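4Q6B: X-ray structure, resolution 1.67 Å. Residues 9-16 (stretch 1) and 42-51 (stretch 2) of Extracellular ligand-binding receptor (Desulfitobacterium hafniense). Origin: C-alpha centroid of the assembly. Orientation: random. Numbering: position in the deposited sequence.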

ATOM      1  N   GLU A   9      20.103 -25.980  -5.781  1.00 46.35           N
ATOM      2  CA  GLU A   9      18.987 -26.749  -5.265  1.00 47.33           C
ATOM      3  C   GLU A   9      18.136 -25.784  -4.464  1.00 41.15           C
ATOM      4  O   GLU A   9      17.043 -26.141  -3.978  1.00 38.97           O
ATOM      5  CB  GLU A   9      19.483 -27.885  -4.404  1.00 51.74           C
ATOM      6  CG  GLU A   9      20.337 -28.859  -5.186  1.00 59.50           C
ATOM      7  CD  GLU A   9      20.851 -29.980  -4.318  1.00 67.26           C
ATOM      8  OE1 GLU A   9      20.943 -29.767  -3.086  1.00 66.29           O
ATOM      9  OE2 GLU A   9      21.151 -31.070  -4.865  1.00 72.93           O
ATOM     10  N   GLU A  10      18.646 -24.554  -4.356  1.00 29.84           N
ATOM     11  CA  GLU A  10      17.972 -23.531  -3.567  1.00 26.72           C
ATOM     12  C   GLU A  10      18.072 -22.172  -4.241  1.00 25.53           C
ATOM     13  O   GLU A  10      19.177 -21.761  -4.679  1.00 27.38           O
ATOM     14  CB  GLU A  10      18.602 -23.465  -2.181  1.00 32.95           C
ATOM     15  CG  GLU A  10      17.820 -22.616  -1.208  1.00 35.06           C
ATOM     16  CD  GLU A  10      18.081 -23.022   0.240  1.00 43.24           C
ATOM     17  OE1 GLU A  10      17.199 -22.765   1.084  1.00 45.66           O
ATOM     18  OE2 GLU A  10      19.170 -23.578   0.532  1.00 47.96           O
ATOM     19  N   ILE A  11      16.945 -21.459  -4.330  1.00 20.83           N
ATOM     20  CA  ILE A  11      17.015 -20.058  -4.746  1.00 17.50           C
ATOM     21  C   ILE A  11      16.390 -19.083  -3.769  1.00 18.52           C
ATOM     22  O   ILE A  11      15.521 -19.443  -2.983  1.00 18.87           O
ATOM     23  CB  ILE A  11      16.477 -19.796  -6.185  1.00 35.46           C
ATOM     24  CG1 ILE A  11      14.969 -19.885  -6.251  1.00 31.82           C
ATOM     25  CG2 ILE A  11      17.153 -20.732  -7.215  1.00 38.07           C
ATOM     26  CD1 ILE A  11      14.465 -19.416  -7.606  1.00 30.83           C
ATOM     27  N   PHE A  12      16.844 -17.829  -3.847  1.00 19.12           N
ATOM     28  CA  PHE A  12      16.533 -16.860  -2.817  1.00 13.42           C
ATOM     29  C   PHE A  12      15.877 -15.585  -3.336  1.00 15.27           C
ATOM     30  O   PHE A  12      16.280 -15.006  -4.369  1.00 18.13           O
ATOM     31  CB  PHE A  12      17.861 -16.499  -2.137  1.00 16.16           C
ATOM     32  CG  PHE A  12      18.550 -17.662  -1.501  1.00 19.31           C
ATOM     33  CD1 PHE A  12      18.191 -18.066  -0.230  1.00 21.72           C
ATOM     34  CD2 PHE A  12      19.547 -18.360  -2.177  1.00 23.95           C
ATOM     35  CE1 PHE A  12      18.812 -19.144   0.351  1.00 18.18           C
ATOM     36  CE2 PHE A  12      20.158 -19.449  -1.588  1.00 26.07           C
ATOM     37  CZ  PHE A  12      19.793 -19.828  -0.313  1.00 22.60           C
ATOM     38  N   ILE A  13      14.876 -15.132  -2.588  1.00 14.64           N
ATOM     39  CA  ILE A  13      14.319 -13.780  -2.762  1.00 11.01           C
ATOM     40  C   ILE A  13      14.653 -12.993  -1.506  1.00 15.59           C
ATOM     41  O   ILE A  13      14.435 -13.507  -0.401  1.00 14.91           O
ATOM     42  CB  ILE A  13      12.790 -13.842  -2.955  1.00 13.79           C
ATOM     43  CG1 ILE A  13      12.491 -14.503  -4.299  1.00 15.04           C
ATOM     44  CG2 ILE A  13      12.166 -12.434  -2.913  1.00 13.90           C
ATOM     45  CD1 ILE A  13      10.960 -14.665  -4.541  1.00 16.45           C
ATOM     46  N   GLY A  14      15.227 -11.802  -1.680  1.00 13.58           N
ATOM     47  CA  GLY A  14      15.443 -10.877  -0.540  1.00 14.43           C
ATOM     48  C   GLY A  14      14.163 -10.160  -0.114  1.00 14.24           C
ATOM     49  O   GLY A  14      13.271  -9.868  -0.928  1.00 13.02           O
ATOM     50  N   VAL A  15      14.038  -9.864   1.183  1.00 11.13           N
ATOM     51  CA  VAL A  15      12.880  -9.094   1.659  1.00  9.53           C
ATOM     52  C   VAL A  15      13.441  -8.052   2.627  1.00 10.63           C
ATOM     53  O   VAL A  15      14.184  -8.398   3.545  1.00 15.26           O
ATOM     54  CB  VAL A  15      11.829  -9.953   2.414  1.00 10.99           C
ATOM     55  CG1 VAL A  15      10.627  -9.078   2.783  1.00 15.57           C
ATOM     56  CG2 VAL A  15      11.412 -11.226   1.542  1.00 13.63           C
ATOM     57  N   ALA A  16      13.038  -6.792   2.442  1.00 10.92           N
ATOM     58  CA  ALA A  16      13.452  -5.687   3.320  1.00 10.89           C
ATOM     59  C   ALA A  16      12.175  -5.078   3.908  1.00 13.81           C
ATOM     60  O   ALA A  16      11.293  -4.616   3.146  1.00 15.07           O
ATOM     61  CB  ALA A  16      14.212  -4.647   2.504  1.00 13.32           C
ATOM     62  N   GLY A  42       8.438 -25.996  -6.090  1.00 21.51           N
ATOM     63  CA  GLY A  42       9.494 -24.986  -6.062  1.00 25.54           C
ATOM     64  C   GLY A  42       9.539 -24.199  -7.361  1.00 28.16           C
ATOM     65  O   GLY A  42       8.543 -24.122  -8.112  1.00 25.11           O
ATOM     66  N   VAL A  43      10.713 -23.654  -7.643  1.00 26.07           N
ATOM     67  CA  VAL A  43      10.947 -22.850  -8.836  1.00 28.91           C
ATOM     68  C   VAL A  43      12.059 -23.536  -9.648  1.00 24.22           C
ATOM     69  O   VAL A  43      13.212 -23.684  -9.150  1.00 24.13           O
ATOM     70  CB  VAL A  43      11.411 -21.422  -8.464  1.00 24.80           C
ATOM     71  CG1 VAL A  43      11.655 -20.584  -9.722  1.00 22.83           C
ATOM     72  CG2 VAL A  43      10.383 -20.735  -7.570  1.00 25.55           C
ATOM     73  N   GLN A  44      11.721 -23.971 -10.866  1.00 23.47           N
ATOM     74  CA  GLN A  44      12.634 -24.744 -11.703  1.00 27.84           C
ATOM     75  C   GLN A  44      13.246 -25.887 -10.888  1.00 29.79           C
ATOM     76  O   GLN A  44      14.450 -26.163 -10.972  1.00 32.03           O
ATOM     77  CB  GLN A  44      13.716 -23.854 -12.339  1.00 30.25           C
ATOM     78  CG  GLN A  44      13.135 -22.685 -13.159  1.00 29.46           C
ATOM     79  CD  GLN A  44      14.177 -21.890 -13.949  1.00 30.43           C
ATOM     80  OE1 GLN A  44      15.306 -22.357 -14.182  1.00 30.71           O
ATOM     81  NE2 GLN A  44      13.795 -20.692 -14.386  1.00 29.18           N
ATOM     82  N   GLY A  45      12.402 -26.541 -10.087  1.00 28.05           N
ATOM     83  CA  GLY A  45      12.831 -27.695  -9.321  1.00 30.65           C
ATOM     84  C   GLY A  45      13.680 -27.370  -8.099  1.00 32.94           C
ATOM     85  O   GLY A  45      14.151 -28.300  -7.432  1.00 34.96           O
ATOM     86  N   ARG A  46      13.864 -26.084  -7.794  1.00 29.15           N
ATOM     87  CA  ARG A  46      14.668 -25.663  -6.642  1.00 24.50           C
ATOM     88  C   ARG A  46      13.798 -25.150  -5.486  1.00 22.42           C
ATOM     89  O   ARG A  46      12.797 -24.455  -5.706  1.00 25.18           O
ATOM     90  CB  ARG A  46      15.641 -24.542  -7.049  1.00 28.46           C
ATOM     91  CG  ARG A  46      16.799 -25.045  -7.832  1.00 34.27           C
ATOM     92  CD  ARG A  46      17.035 -24.256  -9.094  1.00 41.84           C
ATOM     93  NE  ARG A  46      18.205 -23.395  -8.946  1.00 52.22           N
ATOM     94  CZ  ARG A  46      19.102 -23.174  -9.903  1.00 54.13           C
ATOM     95  NH1 ARG A  46      18.978 -23.760 -11.096  1.00 55.27           N
ATOM     96  NH2 ARG A  46      20.125 -22.367  -9.666  1.00 55.12           N
ATOM     97  N   LYS A  47      14.180 -25.485  -4.254  1.00 23.78           N
ATOM     98  CA  LYS A  47      13.499 -24.890  -3.078  1.00 22.57           C
ATOM     99  C   LYS A  47      13.644 -23.375  -3.014  1.00 24.35           C
ATOM    100  O   LYS A  47      14.760 -22.838  -3.155  1.00 22.11           O
ATOM    101  CB  LYS A  47      14.071 -25.511  -1.795  1.00 25.90           C
ATOM    102  CG  LYS A  47      13.339 -25.045  -0.537  1.00 29.97           C
ATOM    103  CD  LYS A  47      14.105 -25.457   0.689  1.00 38.77           C
ATOM    104  CE  LYS A  47      13.310 -25.214   1.955  1.00 47.30           C
ATOM    105  NZ  LYS A  47      14.179 -25.466   3.145  1.00 53.34           N
ATOM    106  N   LEU A  48      12.521 -22.687  -2.765  1.00 20.25           N
ATOM    107  CA  LEU A  48      12.479 -21.236  -2.602  1.00 18.72           C
ATOM    108  C   LEU A  48      12.709 -20.863  -1.131  1.00 20.81           C
ATOM    109  O   LEU A  48      12.116 -21.477  -0.247  1.00 20.43           O
ATOM    110  CB  LEU A  48      11.112 -20.707  -3.054  1.00 19.39           C
ATOM    111  CG  LEU A  48      10.891 -19.197  -2.881  1.00 19.82           C
ATOM    112  CD1 LEU A  48      11.960 -18.354  -3.604  1.00 19.86           C
ATOM    113  CD2 LEU A  48       9.492 -18.900  -3.425  1.00 22.07           C
ATOM    114  N   SER A  49      13.611 -19.917  -0.880  1.00 20.23           N
ATOM    115  CA  SER A  49      13.853 -19.428   0.478  1.00 20.27           C
ATOM    116  C   SER A  49      13.919 -17.919   0.533  1.00 19.68           C
ATOM    117  O   SER A  49      14.267 -17.236  -0.445  1.00 17.81           O
ATOM    118  CB  SER A  49      15.148 -20.002   1.053  1.00 25.60           C
ATOM    119  OG  SER A  49      15.001 -21.408   1.160  1.00 32.78           O
ATOM    120  N   LEU A  50      13.599 -17.358   1.687  1.00 17.99           N
ATOM    121  CA  LEU A  50      13.674 -15.918   1.783  1.00 15.60           C
ATOM    122  C   LEU A  50      14.909 -15.513   2.542  1.00 14.86           C
ATOM    123  O   LEU A  50      15.389 -16.238   3.430  1.00 18.87           O
ATOM    124  CB  LEU A  50      12.444 -15.341   2.508  1.00 14.93           C
ATOM    125  CG  LEU A  50      11.093 -15.710   1.943  1.00 17.02           C
ATOM    126  CD1 LEU A  50       9.967 -15.052   2.800  1.00 21.33           C
ATOM    127  CD2 LEU A  50      11.005 -15.215   0.507  1.00 19.20           C
ATOM    128  N   VAL A  51      15.464 -14.369   2.171  1.00 14.69           N
ATOM    129  CA  VAL A  51      16.540 -13.737   2.968  1.00 13.48           C
ATOM    130  C   VAL A  51      15.958 -12.457   3.531  1.00 14.57           C
ATOM    131  O   VAL A  51      15.817 -11.484   2.820  1.00 14.62           O
ATOM    132  CB  VAL A  51      17.798 -13.416   2.122  1.00 15.82           C
ATOM    133  CG1 VAL A  51      18.916 -12.730   2.970  1.00 17.58           C
ATOM    134  CG2 VAL A  51      18.369 -14.699   1.466  1.00 19.66           C
TER

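Residues 10-16 and 47-51 form neighbouring parallel strands, their N-to-C directions 31° apart, and the backbone supplies the most regular evidence of pairing. Six hydrogen bonds alternate in direction along the ladder. Lys47 N donates to Glu9 O at 3.0 Å, with a rather bent N-H...O angle of 139°; Ile11 N then donates to Lys47 O (2.8 Å), Ser49 N to Ile11 O (2.9 Å), Ile13 N to Ser49 O (3.1 Å), Val51 N to Ile13 O (2.9 Å) and Val15 N to Val51 O (2.9 Å). The last five have angles of 156-166°. Odd-numbered residues of both strands thus carry the bonding, as parallel geometry requires: a residue that bonds through both N and O reaches two residues flanking its partner. CA-H...O contacts supplement the ladder, among them Phe12 CA to Ser49 O at 3.3 Å, with an angle of 151° at the hydrogen.

One side-chain hydrogen bond crosses the contact. Ser49 OG donates to Glu10 OE1 at 2.6 Å, a short separation, on the face shared by Glu10, Phe12, Lys47, Ser49 and Val51. Lys47 NZ lies 4.5 Å from Glu10 OE1, so the opposite charges are near but beyond salt-bridge range.

Apolar packing occurs on both faces. Beside Ser49, Phe12 CD1 meets Val51 CG2 at 3.8 Å, the methyl lying oblique to the ring. On the other face, Ile13 CD1 lies 3.9 Å from Leu48 CD1, while Leu50 CD2 is 4.1 Å from both Ile13 CB and Val15 CG2. Ile11 CD1 reaches back to Val43 CG1 (3.7 Å), in the type I' turn preceding the second strand.

At that turn's end, Arg46 NE sits 3.3 Å from Ile11 CG2. The contact buries this nitrogen, which has no polar partner in the model.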